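Local coordinates for ABC transporter, substrate-binding protein (PDB 4EDP), which probably captures a solute outside the cell membrane and delivers it to the permease of an ABC importer, as extracellular solute-binding proteins do, at residues A[191-199]-A[331-342]; A[52-63]-A[278-286]. All blocks are in the same frame, centred on the assembly; numbering follows the deposited sequence.

Contact 1 (A[191-199]-A[331-342]); sequences VDVKTDNGE and DFKFVNSVMDQW. With ACT (acetate ion), chain G.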
# COMPACT_ATOMS: atom_id res chain seq x y z
N VAL A 191 -20.33 -0.12 -11.94
CA VAL A 191 -20.62 1.26 -11.58
C VAL A 191 -19.44 1.76 -10.73
O VAL A 191 -19.17 1.22 -9.66
CB VAL A 191 -21.94 1.42 -10.77
CG1 VAL A 191 -22.14 2.89 -10.32
CG2 VAL A 191 -23.14 0.93 -11.58
N ASP A 192 -18.75 2.80 -11.21
CA ASP A 192 -17.60 3.36 -10.49
C ASP A 192 -18.05 3.91 -9.14
O ASP A 192 -19.12 4.47 -9.04
CB ASP A 192 -16.97 4.50 -11.27
CG ASP A 192 -15.66 4.97 -10.65
OD1 ASP A 192 -14.65 4.23 -10.76
OD2 ASP A 192 -15.63 6.08 -10.08
N VAL A 193 -17.22 3.80 -8.10
CA VAL A 193 -17.66 4.29 -6.78
C VAL A 193 -17.90 5.81 -6.76
O VAL A 193 -18.62 6.30 -5.91
CB VAL A 193 -16.69 3.88 -5.65
CG1 VAL A 193 -16.60 2.35 -5.55
CG2 VAL A 193 -15.31 4.51 -5.88
N LYS A 194 -17.30 6.55 -7.70
CA LYS A 194 -17.52 8.00 -7.71
C LYS A 194 -18.90 8.35 -8.28
O LYS A 194 -19.36 9.48 -8.13
CB LYS A 194 -16.42 8.74 -8.46
CG LYS A 194 -15.07 8.68 -7.79
CD LYS A 194 -14.04 9.50 -8.52
CE LYS A 194 -12.73 9.55 -7.75
NZ LYS A 194 -11.70 10.40 -8.43
N THR A 195 -19.55 7.40 -8.94
CA THR A 195 -20.88 7.64 -9.50
C THR A 195 -21.98 7.52 -8.46
O THR A 195 -22.93 8.31 -8.45
CB THR A 195 -21.15 6.64 -10.64
OG1 THR A 195 -20.21 6.88 -11.70
CG2 THR A 195 -22.57 6.79 -11.18
N ASP A 196 -21.87 6.52 -7.58
CA ASP A 196 -22.90 6.27 -6.58
C ASP A 196 -22.37 6.09 -5.15
O ASP A 196 -23.04 5.49 -4.30
CB ASP A 196 -23.68 5.02 -6.99
CG ASP A 196 -22.85 3.73 -6.89
OD1 ASP A 196 -21.61 3.79 -6.67
OD2 ASP A 196 -23.45 2.64 -7.07
N ASN A 197 -21.17 6.60 -4.91
CA ASN A 197 -20.53 6.52 -3.61
C ASN A 197 -20.31 5.08 -3.13
O ASN A 197 -20.05 4.85 -1.94
CB ASN A 197 -21.31 7.39 -2.61
CG ASN A 197 -21.27 8.87 -2.98
OD1 ASN A 197 -20.23 9.37 -3.40
ND2 ASN A 197 -22.39 9.57 -2.81
N GLY A 198 -20.38 4.12 -4.06
CA GLY A 198 -20.17 2.70 -3.78
C GLY A 198 -21.39 1.85 -3.47
O GLY A 198 -21.25 0.68 -3.10
N GLU A 199 -22.59 2.40 -3.61
CA GLU A 199 -23.79 1.62 -3.29
C GLU A 199 -23.88 0.31 -4.08
O GLU A 199 -24.17 -0.74 -3.51
CB GLU A 199 -25.04 2.49 -3.44
CG GLU A 199 -25.06 3.65 -2.46
CD GLU A 199 -25.09 3.19 -1.01
OE1 GLU A 199 -25.96 2.37 -0.69
OE2 GLU A 199 -24.26 3.67 -0.20
N ASP A 331 -8.02 6.64 -5.52
CA ASP A 331 -8.01 8.07 -5.19
C ASP A 331 -8.40 8.20 -3.73
O ASP A 331 -9.59 8.15 -3.38
CB ASP A 331 -9.02 8.81 -6.07
CG ASP A 331 -9.14 10.29 -5.72
OD1 ASP A 331 -8.56 10.75 -4.71
OD2 ASP A 331 -9.86 11.01 -6.47
N PHE A 332 -7.40 8.36 -2.86
CA PHE A 332 -7.69 8.47 -1.42
C PHE A 332 -8.34 9.77 -0.97
O PHE A 332 -8.93 9.84 0.11
CB PHE A 332 -6.48 8.07 -0.59
CG PHE A 332 -6.33 6.61 -0.49
CD1 PHE A 332 -7.10 5.89 0.41
CD2 PHE A 332 -5.48 5.93 -1.34
CE1 PHE A 332 -6.99 4.53 0.48
CE2 PHE A 332 -5.37 4.58 -1.27
CZ PHE A 332 -6.13 3.87 -0.36
N LYS A 333 -8.25 10.81 -1.79
CA LYS A 333 -8.95 12.03 -1.46
C LYS A 333 -10.44 11.68 -1.48
O LYS A 333 -11.19 12.03 -0.55
CB LYS A 333 -8.64 13.15 -2.46
CG LYS A 333 -9.24 14.49 -2.05
CD LYS A 333 -8.84 15.65 -2.95
CE LYS A 333 -9.45 16.93 -2.40
NZ LYS A 333 -9.02 18.17 -3.12
N PHE A 334 -10.87 10.98 -2.52
CA PHE A 334 -12.27 10.58 -2.62
C PHE A 334 -12.65 9.52 -1.59
O PHE A 334 -13.63 9.67 -0.87
CB PHE A 334 -12.64 10.08 -4.02
CG PHE A 334 -14.06 9.58 -4.09
CD1 PHE A 334 -15.11 10.47 -4.21
CD2 PHE A 334 -14.33 8.23 -3.94
CE1 PHE A 334 -16.42 10.01 -4.22
CE2 PHE A 334 -15.64 7.77 -3.94
CZ PHE A 334 -16.68 8.64 -4.08
N VAL A 335 -11.86 8.45 -1.51
CA VAL A 335 -12.16 7.34 -0.61
C VAL A 335 -12.24 7.78 0.85
O VAL A 335 -13.16 7.40 1.57
CB VAL A 335 -11.18 6.16 -0.82
CG1 VAL A 335 -11.27 5.15 0.33
CG2 VAL A 335 -11.45 5.48 -2.21
N ASN A 336 -11.28 8.59 1.30
CA ASN A 336 -11.32 9.06 2.67
C ASN A 336 -12.58 9.89 2.94
O ASN A 336 -13.07 9.89 4.08
CB ASN A 336 -10.05 9.82 3.06
CG ASN A 336 -8.87 8.90 3.28
OD1 ASN A 336 -9.03 7.68 3.35
ND2 ASN A 336 -7.68 9.47 3.39
N SER A 337 -13.11 10.58 1.92
CA SER A 337 -14.32 11.39 2.10
C SER A 337 -15.57 10.54 2.32
O SER A 337 -16.58 11.05 2.82
CB SER A 337 -14.57 12.36 0.91
OG SER A 337 -15.07 11.68 -0.25
N VAL A 338 -15.52 9.27 1.95
CA VAL A 338 -16.66 8.37 2.12
C VAL A 338 -16.34 7.16 3.03
O VAL A 338 -17.16 6.28 3.18
CB VAL A 338 -17.17 7.81 0.75
CG1 VAL A 338 -17.79 8.92 -0.10
CG2 VAL A 338 -16.07 7.06 -0.03
N MET A 339 -15.18 7.19 3.68
CA MET A 339 -14.74 6.06 4.49
C MET A 339 -15.68 5.70 5.65
O MET A 339 -15.93 4.53 5.89
CB MET A 339 -13.32 6.33 5.02
CG MET A 339 -12.60 5.06 5.47
SD MET A 339 -12.40 3.87 4.11
CE MET A 339 -11.60 2.52 4.99
N ASP A 340 -16.22 6.70 6.35
CA ASP A 340 -17.13 6.42 7.46
C ASP A 340 -18.36 5.66 6.94
O ASP A 340 -18.82 4.68 7.55
CB ASP A 340 -17.55 7.69 8.21
CG ASP A 340 -16.40 8.31 9.01
OD1 ASP A 340 -15.36 7.65 9.22
OD2 ASP A 340 -16.55 9.47 9.43
N GLN A 341 -18.87 6.09 5.80
CA GLN A 341 -20.01 5.44 5.17
C GLN A 341 -19.65 4.01 4.79
O GLN A 341 -20.40 3.07 5.05
CB GLN A 341 -20.44 6.23 3.93
CG GLN A 341 -21.64 5.65 3.18
CD GLN A 341 -22.06 6.54 2.00
OE1 GLN A 341 -21.67 7.69 1.91
NE2 GLN A 341 -22.87 5.98 1.09
N TRP A 342 -18.47 3.85 4.18
CA TRP A 342 -18.00 2.53 3.74
C TRP A 342 -17.83 1.56 4.90
O TRP A 342 -18.27 0.41 4.82
CB TRP A 342 -16.70 2.67 2.95
CG TRP A 342 -16.92 3.10 1.53
CD1 TRP A 342 -18.03 3.72 1.01
CD2 TRP A 342 -15.95 3.06 0.46
NE1 TRP A 342 -17.84 3.99 -0.32
CE2 TRP A 342 -16.57 3.61 -0.68
CE3 TRP A 342 -14.65 2.57 0.36
CZ2 TRP A 342 -15.92 3.69 -1.91
CZ3 TRP A 342 -14.00 2.65 -0.86
CH2 TRP A 342 -14.63 3.22 -1.98
C ACT G . -11.04 5.86 -7.47
O ACT G . -10.42 5.45 -6.49
OXT ACT G . -10.39 6.56 -8.27
CH3 ACT G . -12.48 5.48 -7.68
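K194 runs across the ring of F334, its CG poised over the ring centre in a CH-pi contact, 3.7 Å from the centroid and 2° off the normal. In this two-lobed solute-binding fold the pair joins the short helix 193-196 and the turn after it to the C-terminal helix 332-350. Lysine and phenylalanine point opposite ways as they pass, and the extended lysine carries NZ beyond the ring to D331 OD2, 2.8 Å away, a salt bridge made on the anti lone pair of that oxygen. D331 also N-caps its helix through OD1, which takes F334 N from above the carboxylate plane, while its backbone N binds an acetate ion, probably from the crystallisation liquor. The F334 ring, placed by CG lying anti to the backbone N (chi1 176°), has V193 CG2 3.8 Å from its CE2. V193 also crosses W342 at about a right angle, V193 CB lying 3.8 Å from W342 CZ2 at the indole edge. F202 packs edge-to-face with that indole. In one of two conformers of E199, OE2 accepts a bent bond from Q341 NE2. W342 NE1 donates a nearly straight hydrogen bond to N197 O (2.9 Å); the oxygen lies close to the indole plane, while NE1 approaches from above the carbonyl plane.

Contact 2 (A[52-63]-A[278-286]); sequences TVFEPFAKEHGV and LAYEFINYA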
# COMPACT_ATOMS: atom_id res chain seq x y z
N THR A 52 20.95 1.30 5.89
CA THR A 52 20.68 1.39 4.47
C THR A 52 20.29 2.76 3.94
O THR A 52 20.77 3.18 2.89
CB THR A 52 19.53 0.42 4.10
OG1 THR A 52 19.91 -0.91 4.48
CG2 THR A 52 19.22 0.47 2.60
N VAL A 53 19.43 3.45 4.68
CA VAL A 53 18.89 4.73 4.24
C VAL A 53 19.41 6.01 4.91
O VAL A 53 19.98 6.89 4.25
CB VAL A 53 17.35 4.71 4.41
CG1 VAL A 53 16.73 6.07 4.04
CG2 VAL A 53 16.75 3.59 3.57
N PHE A 54 19.24 6.10 6.21
CA PHE A 54 19.56 7.33 6.91
C PHE A 54 21.03 7.66 7.12
O PHE A 54 21.44 8.79 6.90
CB PHE A 54 18.81 7.36 8.23
CG PHE A 54 17.32 7.22 8.05
CD1 PHE A 54 16.61 8.17 7.34
CD2 PHE A 54 16.64 6.16 8.61
CE1 PHE A 54 15.25 8.04 7.16
CE2 PHE A 54 15.26 6.04 8.44
CZ PHE A 54 14.58 6.98 7.70
N GLU A 55 21.81 6.69 7.56
CA GLU A 55 23.22 6.94 7.82
C GLU A 55 24.00 7.43 6.61
O GLU A 55 24.80 8.37 6.73
CB GLU A 55 23.89 5.71 8.44
CG GLU A 55 23.60 5.52 9.92
CD GLU A 55 24.34 6.53 10.81
OE1 GLU A 55 24.85 7.55 10.29
OE2 GLU A 55 24.42 6.29 12.04
N PRO A 56 23.79 6.80 5.44
CA PRO A 56 24.55 7.28 4.31
C PRO A 56 24.23 8.73 3.98
O PRO A 56 25.13 9.50 3.67
CB PRO A 56 24.13 6.33 3.19
CG PRO A 56 23.78 5.07 3.90
CD PRO A 56 23.09 5.54 5.14
N PHE A 57 22.95 9.10 4.07
CA PHE A 57 22.51 10.47 3.82
C PHE A 57 23.17 11.41 4.83
O PHE A 57 23.77 12.42 4.47
CB PHE A 57 20.99 10.57 3.91
CG PHE A 57 20.46 11.95 3.61
CD1 PHE A 57 20.22 12.34 2.30
CD2 PHE A 57 20.19 12.84 4.63
CE1 PHE A 57 19.74 13.61 2.02
CE2 PHE A 57 19.71 14.11 4.36
CZ PHE A 57 19.48 14.50 3.05
N ALA A 58 23.05 11.06 6.11
CA ALA A 58 23.63 11.84 7.20
C ALA A 58 25.11 12.12 7.01
O ALA A 58 25.59 13.23 7.26
CB ALA A 58 23.39 11.14 8.53
N LYS A 59 25.86 11.10 6.59
CA LYS A 59 27.29 11.23 6.36
C LYS A 59 27.61 12.06 5.13
O LYS A 59 28.56 12.85 5.11
CB LYS A 59 27.95 9.86 6.23
CG LYS A 59 27.95 9.02 7.51
CD LYS A 59 28.75 7.73 7.33
CE LYS A 59 28.84 6.92 8.63
NZ LYS A 59 27.50 6.49 9.14
N GLU A 60 26.81 11.88 4.08
CA GLU A 60 27.01 12.61 2.85
C GLU A 60 26.77 14.12 3.01
O GLU A 60 27.50 14.94 2.43
CB GLU A 60 26.10 12.05 1.75
CG GLU A 60 26.06 12.87 0.45
CD GLU A 60 27.42 13.01 -0.22
OE1 GLU A 60 28.38 12.32 0.17
OE2 GLU A 60 27.52 13.84 -1.16
N HIS A 61 25.76 14.48 3.80
CA HIS A 61 25.38 15.88 3.99
C HIS A 61 25.90 16.50 5.28
O HIS A 61 25.66 17.68 5.53
CB HIS A 61 23.86 16.03 3.93
CG HIS A 61 23.29 15.79 2.56
ND1 HIS A 61 23.16 16.80 1.63
CD2 HIS A 61 22.83 14.66 1.97
CE1 HIS A 61 22.64 16.30 0.52
NE2 HIS A 61 22.44 15.01 0.70
N GLY A 62 26.62 15.72 6.07
CA GLY A 62 27.16 16.22 7.33
C GLY A 62 26.08 16.71 8.27
O GLY A 62 26.17 17.83 8.77
N VAL A 63 25.07 15.87 8.49
CA VAL A 63 23.96 16.20 9.40
C VAL A 63 23.59 14.99 10.26
O VAL A 63 24.06 13.88 10.02
CB VAL A 63 22.68 16.64 8.63
CG1 VAL A 63 22.99 17.81 7.73
CG2 VAL A 63 22.11 15.48 7.81
N LEU A 278 16.91 20.74 3.11
CA LEU A 278 17.46 19.42 3.42
C LEU A 278 16.37 18.34 3.23
O LEU A 278 16.65 17.22 2.79
CB LEU A 278 17.97 19.40 4.87
CG LEU A 278 18.76 18.18 5.32
CD1 LEU A 278 20.09 18.10 4.57
CD2 LEU A 278 19.02 18.22 6.83
N ALA A 279 15.13 18.69 3.59
CA ALA A 279 13.99 17.78 3.43
C ALA A 279 13.81 17.42 1.95
O ALA A 279 13.61 16.24 1.61
CB ALA A 279 12.72 18.41 3.98
N TYR A 280 13.87 18.42 1.07
CA TYR A 280 13.77 18.16 -0.37
C TYR A 280 14.91 17.26 -0.85
O TYR A 280 14.69 16.35 -1.63
CB TYR A 280 13.78 19.46 -1.17
CG TYR A 280 12.43 20.12 -1.30
CD1 TYR A 280 11.51 19.66 -2.22
CD2 TYR A 280 12.09 21.23 -0.53
CE1 TYR A 280 10.27 20.26 -2.35
CE2 TYR A 280 10.85 21.84 -0.66
CZ TYR A 280 9.95 21.35 -1.57
OH TYR A 280 8.70 21.93 -1.73
N GLU A 281 16.13 17.54 -0.40
CA GLU A 281 17.29 16.72 -0.78
C GLU A 281 17.06 15.28 -0.36
O GLU A 281 17.38 14.34 -1.11
CB GLU A 281 18.60 17.27 -0.16
CG GLU A 281 19.06 18.58 -0.79
CD GLU A 281 20.26 19.19 -0.10
OE1 GLU A 281 20.60 18.78 1.03
OE2 GLU A 281 20.85 20.12 -0.67
N PHE A 282 16.49 15.08 0.82
CA PHE A 282 16.25 13.74 1.29
C PHE A 282 15.22 12.99 0.45
O PHE A 282 15.42 11.81 0.13
CB PHE A 282 15.83 13.70 2.76
CG PHE A 282 15.65 12.31 3.25
CD1 PHE A 282 16.71 11.61 3.79
CD2 PHE A 282 14.44 11.67 3.11
CE1 PHE A 282 16.56 10.30 4.20
CE2 PHE A 282 14.27 10.36 3.53
CZ PHE A 282 15.33 9.68 4.08
N ILE A 283 14.12 13.65 0.09
CA ILE A 283 13.08 12.98 -0.72
C ILE A 283 13.68 12.59 -2.07
O ILE A 283 13.48 11.47 -2.57
CB ILE A 283 11.81 13.84 -0.87
CG1 ILE A 283 11.16 14.03 0.51
CG2 ILE A 283 10.81 13.21 -1.89
CD1 ILE A 283 9.87 14.88 0.52
N ASN A 284 14.44 13.51 -2.66
CA ASN A 284 15.10 13.25 -3.93
C ASN A 284 16.05 12.04 -3.81
O ASN A 284 16.12 11.19 -4.70
CB ASN A 284 15.86 14.48 -4.42
CG ASN A 284 16.35 14.32 -5.84
OD1 ASN A 284 15.56 14.04 -6.75
ND2 ASN A 284 17.63 14.53 -6.05
N TYR A 285 16.74 11.96 -2.68
CA TYR A 285 17.63 10.84 -2.38
C TYR A 285 16.85 9.53 -2.25
O TYR A 285 17.25 8.50 -2.82
CB TYR A 285 18.40 11.17 -1.10
CG TYR A 285 19.07 10.03 -0.37
CD1 TYR A 285 20.34 9.58 -0.73
CD2 TYR A 285 18.47 9.47 0.74
CE1 TYR A 285 20.98 8.55 -0.01
CE2 TYR A 285 19.08 8.45 1.46
CZ TYR A 285 20.33 7.99 1.07
OH TYR A 285 20.93 6.97 1.79
N ALA A 286 15.72 9.57 -1.54
CA ALA A 286 14.90 8.37 -1.33
C ALA A 286 14.35 7.78 -2.65
O ALA A 286 14.10 6.57 -2.75
CB ALA A 286 13.75 8.66 -0.35
O HOH W 1 22.97 19.49 2.19
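F57 is the knob of this contact, its ring set among L278, E281, F282 and Y285. CG of F57 lies anti to the backbone N (chi1 -178°), which sends the ring out between L278 and Y285. The edge of F282 points at the face of F57, with centroids 5.0 Å apart and planes at 79°, and F282 CD1 sits over the centre of the F57 ring. H61 CD2, one helical turn on, covers the opposite face toward the rim. F57 CB in turn lies over the face of Y285, 4.1 Å from its centroid. F54 extends this aromatic cluster, meeting F282 rim to rim, with F54 CE1 3.5 Å from F282 CZ. The cluster joins helices 46-61 and 276-286, whose segments cross at 130°, within the N-terminal lobe of the solute-binding fold; behind it, I89 and Y91 of strand 89-93 pack against F282. Y285 OH donates to V53 O over 2.6 Å, in the carbonyl plane and on a lone pair. V53 O lies in a pi-type turn and takes no backbone bond from F57 N; the hydroxyl serves it instead. Farther on, V63 CG1 and L278 CD2 meet tip to tip at 4.1 Å. Beside them a water bridges H61 ND1, at 2.8 Å, and E281 OE1, to which it donates.

How the contacts relate
From the N terminus, strand 37-41 leads into helix 46-61, which holds the first half of contact 2. The chain next builds the rest of that lobe's early strands, passes into the other lobe and reaches 191-199, the first half of contact 1. Contact 2 closes its loop at 278-286, after 214 intervening residues; contact 1 closes later, at 331-342, after 131. The two loops therefore cross rather than nest. Their centres are 37 Å apart, on opposite sides of the chain's centre. Contact 2 ties two helices beside strand 89-93, whereas contact 1 joins the C-terminal helix to helix 193-196, beside helix 178-189; the start of that C-terminal helix also touches helix 94-103.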